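Local coordinates for protein putative hydrolase (Chloroflexus aurantiacus J-10-fl, PDB 3CMN) that is a putative hydrolase that probably acts as a zincin-like metallopeptidase, at residues A[134-142]-A[155-166]; A[320-331]-A[352-363]. All coordinates share one frame; numbering follows the deposited sequence.

Contact 1 (A[134-142]-A[155-166]); sequences LAQRVLGQY and SLYFVEPNIARV
G140 and F158 form a single beta bridge, their CA atoms 4.6 Å apart, where the loop leaving helix 120-135 runs beside a strand-to-helix connection. Strand 155-158, which also pairs in parallel with strand 73-76, passes here into helix 160-169, with V159 at the N-cap position.

Three direct hydrogen bonds cross the contact, one beside the bridge and two at N162. At the bridge, V159 N donates to L139 O (2.9 Å). Further on, N162 ND2 spends its two hydrogens on two carbonyls of the facing segment: A135 O at 2.9 Å, nearly straight (165° at the hydrogen) and in the amide plane, and V138 O at 2.7 Å, tilted from that plane. These two bonds tie the end of helix 120-135 and the residues after it to helix 160-169; a third, from R79 NE to N162 OD1, links the amide to helix 79-92, and together they fix its rotation.

Apolar contacts flank these bonds. L139 lays CD1 against N162 CB (3.5 Å) and reaches V166 CG2, while the V138 and V159 side chains cross at about a right angle, meeting through CG1 and CG2. L156 CD2 meets the Y142 ring at its edge; that tyrosine also touches H188, part of an HExxH sequence consistent with a zincin active site, though no metal is bound there.

Y157 and Q141 make a CH-pi contact. With Y157 CG placed between its backbone N and carbonyl carbon (chi1 65°), one ring face meets Q141 CG, 3.6 Å from the centroid and 16° off the normal. A water donates to G140 O at 2.7 Å and lies 3.1 Å from Y157 OH.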
loop_
_atom_site.group_PDB
_atom_site.type_symbol
_atom_site.label_atom_id
_atom_site.label_comp_id
_atom_site.label_asym_id
_atom_site.label_seq_id
_atom_site.Cartn_x
_atom_site.Cartn_y
_atom_site.Cartn_z
ATOM N N LEU A 134 -7.415 -8.699 -9.409
ATOM C CA LEU A 134 -6.956 -7.954 -8.242
ATOM C C LEU A 134 -8.037 -7.955 -7.165
ATOM O O LEU A 134 -7.730 -8.062 -5.984
ATOM C CB LEU A 134 -6.608 -6.514 -8.629
ATOM C CG LEU A 134 -5.283 -6.308 -9.373
ATOM C CD1 LEU A 134 -5.157 -4.849 -9.774
ATOM C CD2 LEU A 134 -4.093 -6.739 -8.491
ATOM N N ALA A 135 -9.298 -7.868 -7.589
ATOM C CA ALA A 135 -10.427 -7.857 -6.664
ATOM C C ALA A 135 -10.541 -9.094 -5.760
ATOM O O ALA A 135 -11.143 -9.029 -4.684
ATOM C CB ALA A 135 -11.735 -7.648 -7.426
ATOM N N GLN A 136 -9.971 -10.218 -6.172
ATOM C CA GLN A 136 -10.049 -11.410 -5.336
ATOM C C GLN A 136 -8.804 -11.622 -4.509
ATOM O O GLN A 136 -8.652 -12.641 -3.842
ATOM C CB GLN A 136 -10.302 -12.660 -6.171
ATOM C CG GLN A 136 -9.883 -12.592 -7.598
ATOM C CD GLN A 136 -10.109 -13.909 -8.305
ATOM O OE1 GLN A 136 -9.414 -14.895 -8.042
ATOM N NE2 GLN A 136 -11.095 -13.942 -9.202
ATOM N N ARG A 137 -7.917 -10.639 -4.538
ATOM C CA ARG A 137 -6.684 -10.751 -3.801
ATOM C C ARG A 137 -6.429 -9.575 -2.865
ATOM O O ARG A 137 -5.798 -9.732 -1.821
ATOM C CB ARG A 137 -5.544 -10.938 -4.795
ATOM C CG ARG A 137 -5.781 -12.142 -5.713
ATOM C CD ARG A 137 -4.476 -12.672 -6.215
ATOM N NE ARG A 137 -3.495 -12.597 -5.138
ATOM C CZ ARG A 137 -2.191 -12.817 -5.280
ATOM N NH1 ARG A 137 -1.678 -13.138 -6.470
ATOM N NH2 ARG A 137 -1.392 -12.695 -4.225
ATOM N N VAL A 138 -6.941 -8.404 -3.218
ATOM C CA VAL A 138 -6.743 -7.232 -2.383
ATOM C C VAL A 138 -7.427 -7.438 -1.030
ATOM O O VAL A 138 -8.536 -7.982 -0.931
ATOM C CB VAL A 138 -7.293 -5.950 -3.058
ATOM C CG1 VAL A 138 -8.823 -5.978 -3.084
ATOM C CG2 VAL A 138 -6.796 -4.727 -2.325
ATOM N N LEU A 139 -6.743 -6.998 0.015
ATOM C CA LEU A 139 -7.245 -7.136 1.370
ATOM C C LEU A 139 -7.725 -5.816 1.955
ATOM O O LEU A 139 -8.682 -5.794 2.717
ATOM C CB LEU A 139 -6.157 -7.752 2.257
ATOM C CG LEU A 139 -6.037 -9.279 2.466
ATOM C CD1 LEU A 139 -6.650 -10.088 1.334
ATOM C CD2 LEU A 139 -4.555 -9.605 2.647
ATOM N N GLY A 140 -7.082 -4.716 1.582
ATOM C CA GLY A 140 -7.489 -3.425 2.113
ATOM C C GLY A 140 -7.023 -2.183 1.368
ATOM O O GLY A 140 -6.466 -2.254 0.278
ATOM N N GLN A 141 -7.250 -1.035 1.996
ATOM C CA GLN A 141 -6.919 0.273 1.448
ATOM C C GLN A 141 -5.578 0.531 0.764
ATOM O O GLN A 141 -5.541 1.099 -0.328
ATOM C CB GLN A 141 -7.098 1.335 2.531
ATOM C CG GLN A 141 -8.537 1.706 2.804
ATOM C CD GLN A 141 -8.831 3.168 2.507
ATOM O OE1 GLN A 141 -9.971 3.601 2.573
ATOM N NE2 GLN A 141 -7.799 3.930 2.180
ATOM N N TYR A 142 -4.482 0.137 1.392
ATOM C CA TYR A 142 -3.167 0.430 0.826
ATOM C C TYR A 142 -2.386 -0.716 0.206
ATOM O O TYR A 142 -1.172 -0.788 0.349
ATOM C CB TYR A 142 -2.310 1.120 1.898
ATOM C CG TYR A 142 -2.929 2.415 2.400
ATOM C CD1 TYR A 142 -3.891 2.412 3.413
ATOM C CD2 TYR A 142 -2.617 3.633 1.794
ATOM C CE1 TYR A 142 -4.532 3.592 3.803
ATOM C CE2 TYR A 142 -3.246 4.814 2.172
ATOM C CZ TYR A 142 -4.203 4.791 3.170
ATOM O OH TYR A 142 -4.845 5.964 3.497
ATOM N N SER A 155 -11.183 7.678 6.587
ATOM C CA SER A 155 -11.821 6.368 6.598
ATOM C C SER A 155 -10.905 5.264 6.113
ATOM O O SER A 155 -9.867 5.530 5.531
ATOM C CB SER A 155 -13.064 6.401 5.712
ATOM O OG SER A 155 -12.697 6.651 4.368
ATOM N N LEU A 156 -11.296 4.020 6.370
ATOM C CA LEU A 156 -10.535 2.860 5.920
ATOM C C LEU A 156 -11.526 1.776 5.536
ATOM O O LEU A 156 -12.609 1.691 6.112
ATOM C CB LEU A 156 -9.617 2.340 7.033
ATOM C CG LEU A 156 -8.347 3.138 7.346
ATOM C CD1 LEU A 156 -7.661 2.545 8.565
ATOM C CD2 LEU A 156 -7.397 3.097 6.151
ATOM N N TYR A 157 -11.172 0.967 4.541
ATOM C CA TYR A 157 -12.042 -0.135 4.135
ATOM C C TYR A 157 -11.264 -1.427 4.200
ATOM O O TYR A 157 -10.039 -1.433 4.124
ATOM C CB TYR A 157 -12.641 0.074 2.726
ATOM C CG TYR A 157 -11.660 0.090 1.558
ATOM C CD1 TYR A 157 -11.008 -1.079 1.143
ATOM C CD2 TYR A 157 -11.416 1.273 0.845
ATOM C CE1 TYR A 157 -10.135 -1.071 0.045
ATOM C CE2 TYR A 157 -10.545 1.290 -0.260
ATOM C CZ TYR A 157 -9.907 0.118 -0.651
ATOM O OH TYR A 157 -9.023 0.132 -1.713
ATOM N N PHE A 158 -11.991 -2.519 4.366
ATOM C CA PHE A 158 -11.401 -3.840 4.454
ATOM C C PHE A 158 -12.232 -4.746 3.568
ATOM O O PHE A 158 -13.453 -4.730 3.648
ATOM C CB PHE A 158 -11.444 -4.338 5.910
ATOM C CG PHE A 158 -10.803 -3.387 6.896
ATOM C CD1 PHE A 158 -11.492 -2.282 7.375
ATOM C CD2 PHE A 158 -9.483 -3.577 7.310
ATOM C CE1 PHE A 158 -10.878 -1.373 8.252
ATOM C CE2 PHE A 158 -8.857 -2.679 8.182
ATOM C CZ PHE A 158 -9.558 -1.572 8.653
ATOM N N VAL A 159 -11.581 -5.478 2.688
ATOM C CA VAL A 159 -12.315 -6.447 1.884
ATOM C C VAL A 159 -12.414 -7.787 2.605
ATOM O O VAL A 159 -11.673 -8.705 2.312
ATOM C CB VAL A 159 -11.668 -6.636 0.500
ATOM C CG1 VAL A 159 -12.620 -7.362 -0.439
ATOM C CG2 VAL A 159 -11.254 -5.293 -0.082
ATOM N N GLU A 160 -13.261 -7.844 3.627
ATOM C CA GLU A 160 -13.388 -8.944 4.574
ATOM C C GLU A 160 -13.387 -10.289 3.859
ATOM O O GLU A 160 -12.813 -11.248 4.426
ATOM C CB GLU A 160 -14.657 -8.786 5.414
ATOM C CG GLU A 160 -14.464 -9.077 6.893
ATOM C CD GLU A 160 -14.462 -10.561 7.201
ATOM O OE1 GLU A 160 -15.240 -11.300 6.561
ATOM O OE2 GLU A 160 -13.684 -10.985 8.080
ATOM N N PRO A 161 -14.050 -10.469 2.730
ATOM C CA PRO A 161 -14.071 -11.787 2.088
ATOM C C PRO A 161 -12.685 -12.347 1.816
ATOM O O PRO A 161 -12.419 -13.510 2.110
ATOM C CB PRO A 161 -14.870 -11.541 0.808
ATOM C CG PRO A 161 -15.841 -10.455 1.221
ATOM C CD PRO A 161 -14.950 -9.525 2.035
ATOM N N ASN A 162 -11.802 -11.519 1.258
ATOM C CA ASN A 162 -10.443 -11.967 0.958
ATOM C C ASN A 162 -9.633 -12.102 2.244
ATOM O O ASN A 162 -8.768 -12.968 2.355
ATOM C CB ASN A 162 -9.749 -11.001 -0.010
ATOM C CG ASN A 162 -10.512 -10.831 -1.311
ATOM O OD1 ASN A 162 -11.486 -11.545 -1.565
ATOM N ND2 ASN A 162 -10.079 -9.880 -2.141
ATOM N N ILE A 163 -9.922 -11.241 3.209
ATOM C CA ILE A 163 -9.251 -11.284 4.504
ATOM C C ILE A 163 -9.592 -12.619 5.192
ATOM O O ILE A 163 -8.720 -13.288 5.738
ATOM C CB ILE A 163 -9.708 -10.100 5.413
ATOM C CG1 ILE A 163 -9.301 -8.769 4.776
ATOM C CG2 ILE A 163 -9.095 -10.230 6.801
ATOM C CD1 ILE A 163 -9.685 -7.533 5.568
ATOM N N ALA A 164 -10.869 -12.994 5.144
ATOM C CA ALA A 164 -11.343 -14.236 5.746
ATOM C C ALA A 164 -10.718 -15.452 5.057
ATOM O O ALA A 164 -10.346 -16.422 5.715
ATOM C CB ALA A 164 -12.865 -14.310 5.662
ATOM N N ARG A 165 -10.595 -15.396 3.737
ATOM C CA ARG A 165 -10.014 -16.501 2.992
ATOM C C ARG A 165 -8.527 -16.688 3.275
ATOM O O ARG A 165 -8.045 -17.818 3.306
ATOM C CB ARG A 165 -10.242 -16.301 1.499
ATOM C CG ARG A 165 -11.657 -16.602 1.089
ATOM C CD ARG A 165 -11.994 -16.044 -0.283
ATOM N NE ARG A 165 -13.349 -16.430 -0.666
ATOM C CZ ARG A 165 -14.441 -16.118 0.031
ATOM N NH1 ARG A 165 -14.347 -15.408 1.151
ATOM N NH2 ARG A 165 -15.627 -16.540 -0.381
ATOM N N VAL A 166 -7.798 -15.594 3.480
ATOM C CA VAL A 166 -6.376 -15.705 3.774
ATOM C C VAL A 166 -6.196 -16.250 5.191
ATOM O O VAL A 166 -5.412 -17.162 5.413
ATOM C CB VAL A 166 -5.648 -14.338 3.662
ATOM C CG1 VAL A 166 -4.199 -14.497 4.077
ATOM C CG2 VAL A 166 -5.713 -13.815 2.235
HETATM O O HOH W 1 -6.520 -1.662 -2.342
#

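Contact 2 (A[320-331]-A[352-363]); sequences GEAFVNAVVAAR and IRNPGQWIVRMD
F323 turns the edge of its ring toward the face of W358 in a T-shaped stack, the centroid of its ring 5.1 Å from that of the indole five-membered ring and the planes at 75°. It lies within a helix-helix packing: the axes of 320-331 and 355-363 approach to 9.7 Å and cross at -52°.

F323 holds CG opposite its backbone N (chi1 165°), which carries the ring across to the second segment. There CZ stands over the indole, 3.6 Å from W358 CD2, and CD1 comes within 3.4 Å of I352 CA. M362 CG covers the other indole face, and W358 NE1 bonds to N345 O. Were F323 cut back to an alanine, W358 would probably lose its edge-on partner and a gap would open beside I352 and P355.

P355, at the start of helix 355-363, packs as a knob into a hole formed by A322, F323, A326 and V327, with its CG 3.6 Å from A326 CB. One turn on, I359 crosses V327 obliquely, and its CD1 lies 3.9 Å from A330 CB.

At the exposed end, R331 and D363 come from opposite directions with their flat groups nearly coplanar, forming a salt bridge. One nitrogen, NH2, lies near both carboxylate oxygens: R331 NH2 hydrogen-bonds to the syn lone pair of D363 OD2 at 2.9 Å, within the guanidinium plane, and lies 2.7 Å from D363 OD1.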
loop_
_atom_site.group_PDB
_atom_site.type_symbol
_atom_site.label_atom_id
_atom_site.label_comp_id
_atom_site.label_asym_id
_atom_site.label_seq_id
_atom_site.Cartn_x
_atom_site.Cartn_y
_atom_site.Cartn_z
ATOM N N GLY A 320 14.048 -2.610 2.097
ATOM C CA GLY A 320 13.593 -1.386 2.726
ATOM C C GLY A 320 13.396 -1.520 4.224
ATOM O O GLY A 320 13.390 -0.519 4.942
ATOM N N GLU A 321 13.243 -2.750 4.706
ATOM C CA GLU A 321 13.029 -2.975 6.135
ATOM C C GLU A 321 14.342 -3.039 6.919
ATOM O O GLU A 321 14.432 -2.544 8.040
ATOM C CB GLU A 321 12.233 -4.265 6.351
ATOM C CG GLU A 321 11.277 -4.182 7.538
ATOM C CD GLU A 321 10.593 -5.495 7.844
ATOM O OE1 GLU A 321 10.062 -6.125 6.908
ATOM O OE2 GLU A 321 10.577 -5.890 9.025
ATOM N N ALA A 322 15.352 -3.653 6.313
ATOM C CA ALA A 322 16.673 -3.790 6.916
ATOM C C ALA A 322 17.316 -2.417 6.968
ATOM O O ALA A 322 18.131 -2.135 7.850
ATOM C CB ALA A 322 17.529 -4.742 6.099
ATOM N N PHE A 323 16.955 -1.563 6.016
ATOM C CA PHE A 323 17.474 -0.203 5.993
ATOM C C PHE A 323 17.028 0.446 7.299
ATOM O O PHE A 323 17.844 0.920 8.081
ATOM C CB PHE A 323 16.898 0.584 4.804
ATOM C CG PHE A 323 17.092 2.074 4.912
ATOM C CD1 PHE A 323 18.241 2.684 4.418
ATOM C CD2 PHE A 323 16.151 2.863 5.576
ATOM C CE1 PHE A 323 18.452 4.056 4.592
ATOM C CE2 PHE A 323 16.356 4.224 5.755
ATOM C CZ PHE A 323 17.507 4.821 5.263
ATOM N N VAL A 324 15.722 0.434 7.532
ATOM C CA VAL A 324 15.147 1.034 8.727
ATOM C C VAL A 324 15.585 0.358 10.024
ATOM O O VAL A 324 15.803 1.036 11.027
ATOM C CB VAL A 324 13.605 1.029 8.658
ATOM C CG1 VAL A 324 13.026 1.721 9.879
ATOM C CG2 VAL A 324 13.140 1.734 7.396
ATOM N N ASN A 325 15.701 -0.970 10.017
ATOM C CA ASN A 325 16.119 -1.683 11.220
ATOM C C ASN A 325 17.555 -1.306 11.516
ATOM O O ASN A 325 17.930 -1.066 12.662
ATOM C CB ASN A 325 16.002 -3.198 11.035
ATOM C CG ASN A 325 14.563 -3.686 11.088
ATOM O OD1 ASN A 325 13.741 -3.166 11.851
ATOM N ND2 ASN A 325 14.254 -4.703 10.288
ATOM N N ALA A 326 18.356 -1.242 10.463
ATOM C CA ALA A 326 19.747 -0.871 10.593
ATOM C C ALA A 326 19.859 0.484 11.291
ATOM O O ALA A 326 20.283 0.550 12.447
ATOM C CB ALA A 326 20.392 -0.807 9.223
ATOM N N VAL A 327 19.455 1.560 10.611
ATOM C CA VAL A 327 19.559 2.894 11.198
ATOM C C VAL A 327 18.897 3.009 12.567
ATOM O O VAL A 327 19.429 3.672 13.454
ATOM C CB VAL A 327 19.006 4.020 10.239
ATOM C CG1 VAL A 327 19.198 3.606 8.799
ATOM C CG2 VAL A 327 17.551 4.344 10.540
ATOM N N VAL A 328 17.744 2.377 12.753
ATOM C CA VAL A 328 17.079 2.443 14.054
ATOM C C VAL A 328 17.967 1.785 15.111
ATOM O O VAL A 328 18.047 2.252 16.239
ATOM C CB VAL A 328 15.711 1.740 14.033
ATOM C CG1 VAL A 328 15.171 1.605 15.446
ATOM C CG2 VAL A 328 14.733 2.550 13.202
ATOM N N ALA A 329 18.640 0.701 14.743
ATOM C CA ALA A 329 19.526 0.028 15.682
ATOM C C ALA A 329 20.714 0.942 15.968
ATOM O O ALA A 329 21.144 1.087 17.117
ATOM C CB ALA A 329 20.022 -1.295 15.091
ATOM N N ALA A 330 21.221 1.564 14.905
ATOM C CA ALA A 330 22.373 2.450 14.975
ATOM C C ALA A 330 22.138 3.820 15.602
ATOM O O ALA A 330 23.061 4.396 16.174
ATOM C CB ALA A 330 22.956 2.625 13.581
ATOM N N ARG A 331 20.921 4.348 15.519
ATOM C CA ARG A 331 20.664 5.675 16.072
ATOM C C ARG A 331 19.318 5.894 16.733
ATOM O O ARG A 331 19.095 6.935 17.350
ATOM C CB ARG A 331 20.865 6.723 14.982
ATOM C CG ARG A 331 22.319 6.931 14.618
ATOM C CD ARG A 331 23.018 7.804 15.659
ATOM N NE ARG A 331 23.387 9.081 15.067
ATOM C CZ ARG A 331 24.342 9.218 14.155
ATOM N NH1 ARG A 331 25.025 8.155 13.751
ATOM N NH2 ARG A 331 24.595 10.403 13.620
ATOM N N ILE A 352 19.421 2.548 0.660
ATOM C CA ILE A 352 18.597 1.494 1.231
ATOM C C ILE A 352 19.438 0.222 1.334
ATOM O O ILE A 352 19.266 -0.577 2.260
ATOM C CB ILE A 352 17.328 1.248 0.362
ATOM C CG1 ILE A 352 16.186 2.115 0.888
ATOM C CG2 ILE A 352 16.925 -0.227 0.371
ATOM C CD1 ILE A 352 14.934 2.059 0.051
ATOM N N ARG A 353 20.361 0.049 0.392
ATOM C CA ARG A 353 21.231 -1.120 0.371
ATOM C C ARG A 353 22.381 -0.952 1.353
ATOM O O ARG A 353 22.976 -1.931 1.818
ATOM C CB ARG A 353 21.771 -1.347 -1.039
ATOM C CG ARG A 353 20.692 -1.740 -2.036
ATOM C CD ARG A 353 21.281 -2.265 -3.326
ATOM N NE ARG A 353 21.864 -1.225 -4.165
ATOM C CZ ARG A 353 21.155 -0.323 -4.837
ATOM N NH1 ARG A 353 19.831 -0.332 -4.762
ATOM N NH2 ARG A 353 21.767 0.575 -5.599
ATOM N N ASN A 354 22.694 0.300 1.664
ATOM C CA ASN A 354 23.753 0.611 2.611
ATOM C C ASN A 354 23.288 1.815 3.412
ATOM O O ASN A 354 23.555 2.959 3.050
ATOM C CB ASN A 354 25.068 0.913 1.886
ATOM C CG ASN A 354 24.867 1.270 0.428
ATOM O OD1 ASN A 354 24.372 0.460 -0.361
ATOM N ND2 ASN A 354 25.256 2.487 0.058
ATOM N N PRO A 355 22.559 1.561 4.509
ATOM C CA PRO A 355 22.033 2.610 5.386
ATOM C C PRO A 355 23.109 3.610 5.821
ATOM O O PRO A 355 22.855 4.817 5.901
ATOM C CB PRO A 355 21.455 1.817 6.556
ATOM C CG PRO A 355 21.005 0.542 5.901
ATOM C CD PRO A 355 22.172 0.226 5.001
ATOM N N GLY A 356 24.307 3.100 6.096
ATOM C CA GLY A 356 25.405 3.955 6.516
ATOM C C GLY A 356 25.488 5.252 5.736
ATOM O O GLY A 356 25.596 6.328 6.327
ATOM N N GLN A 357 25.442 5.148 4.409
ATOM C CA GLN A 357 25.504 6.316 3.530
ATOM C C GLN A 357 24.442 7.332 3.938
ATOM O O GLN A 357 24.692 8.534 3.987
ATOM C CB GLN A 357 25.260 5.900 2.073
ATOM C CG GLN A 357 26.353 6.318 1.096
ATOM C CD GLN A 357 25.963 6.091 -0.362
ATOM O OE1 GLN A 357 25.083 6.769 -0.899
ATOM N NE2 GLN A 357 26.615 5.127 -1.004
ATOM N N TRP A 358 23.246 6.831 4.226
ATOM C CA TRP A 358 22.136 7.689 4.608
ATOM C C TRP A 358 22.351 8.352 5.966
ATOM O O TRP A 358 22.058 9.541 6.140
ATOM C CB TRP A 358 20.840 6.877 4.646
ATOM C CG TRP A 358 19.630 7.711 4.919
ATOM C CD1 TRP A 358 18.896 8.416 4.007
ATOM C CD2 TRP A 358 18.997 7.916 6.193
ATOM N NE1 TRP A 358 17.842 9.041 4.632
ATOM C CE2 TRP A 358 17.879 8.752 5.973
ATOM C CE3 TRP A 358 19.266 7.474 7.496
ATOM C CZ2 TRP A 358 17.029 9.151 7.004
ATOM C CZ3 TRP A 358 18.419 7.871 8.527
ATOM C CH2 TRP A 358 17.310 8.705 8.274
ATOM N N ILE A 359 22.849 7.579 6.929
ATOM C CA ILE A 359 23.083 8.102 8.269
ATOM C C ILE A 359 24.089 9.244 8.200
ATOM O O ILE A 359 23.903 10.287 8.827
ATOM C CB ILE A 359 23.561 6.974 9.225
ATOM C CG1 ILE A 359 22.436 5.943 9.378
ATOM C CG2 ILE A 359 23.941 7.541 10.598
ATOM C CD1 ILE A 359 22.734 4.820 10.351
ATOM N N VAL A 360 25.131 9.056 7.400
ATOM C CA VAL A 360 26.146 10.078 7.230
ATOM C C VAL A 360 25.533 11.325 6.585
ATOM O O VAL A 360 25.691 12.440 7.093
ATOM C CB VAL A 360 27.305 9.552 6.353
ATOM C CG1 VAL A 360 28.289 10.659 6.053
ATOM C CG2 VAL A 360 28.006 8.419 7.065
ATOM N N ARG A 361 24.824 11.136 5.476
ATOM C CA ARG A 361 24.197 12.258 4.782
ATOM C C ARG A 361 23.246 13.046 5.684
ATOM O O ARG A 361 23.164 14.272 5.576
ATOM C CB ARG A 361 23.443 11.768 3.539
ATOM C CG ARG A 361 22.822 12.890 2.699
ATOM C CD ARG A 361 22.424 12.401 1.304
ATOM N NE ARG A 361 21.324 11.439 1.311
ATOM C CZ ARG A 361 20.030 11.764 1.299
ATOM N NH1 ARG A 361 19.642 13.039 1.279
ATOM N NH2 ARG A 361 19.111 10.807 1.296
ATOM N N MET A 362 22.519 12.358 6.566
ATOM C CA MET A 362 21.596 13.060 7.456
ATOM C C MET A 362 22.378 13.886 8.462
ATOM O O MET A 362 21.907 14.932 8.903
ATOM C CB MET A 362 20.671 12.089 8.207
ATOM C CG MET A 362 19.548 11.452 7.365
ATOM S SD MET A 362 18.588 12.584 6.350
ATOM C CE MET A 362 17.567 13.243 7.412
ATOM N N ASP A 363 23.569 13.402 8.818
ATOM C CA ASP A 363 24.452 14.076 9.764
ATOM C C ASP A 363 24.956 15.395 9.214
ATOM O O ASP A 363 25.084 16.373 9.948
ATOM C CB ASP A 363 25.659 13.197 10.098
ATOM C CG ASP A 363 25.344 12.155 11.136
ATOM O OD1 ASP A 363 24.287 12.290 11.780
ATOM O OD2 ASP A 363 26.155 11.216 11.318
#

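In the fold
After helices 20-31 and 41-63 come strand 73-76 and helices 79-92 and 120-135. Contact 1 then closes a short loop, with 12 residues between 134-142 and 155-166, and ties the end of helix 120-135 to strand 155-158 and helix 160-169. The chain continues through helix 174-193 and the long helices 248-279 and 283-307 before contact 2 closes a second loop of 20 residues, joining helix 319-331 to 349-353 and 355-363 near the C terminus. The two follow in series, neither nested nor crossed. The centres of contact 1 and contact 2 are about 32 Å apart, on opposite sides of the chain's centre. The nearest atoms of contacts 1 and 2 are about 14 Å apart.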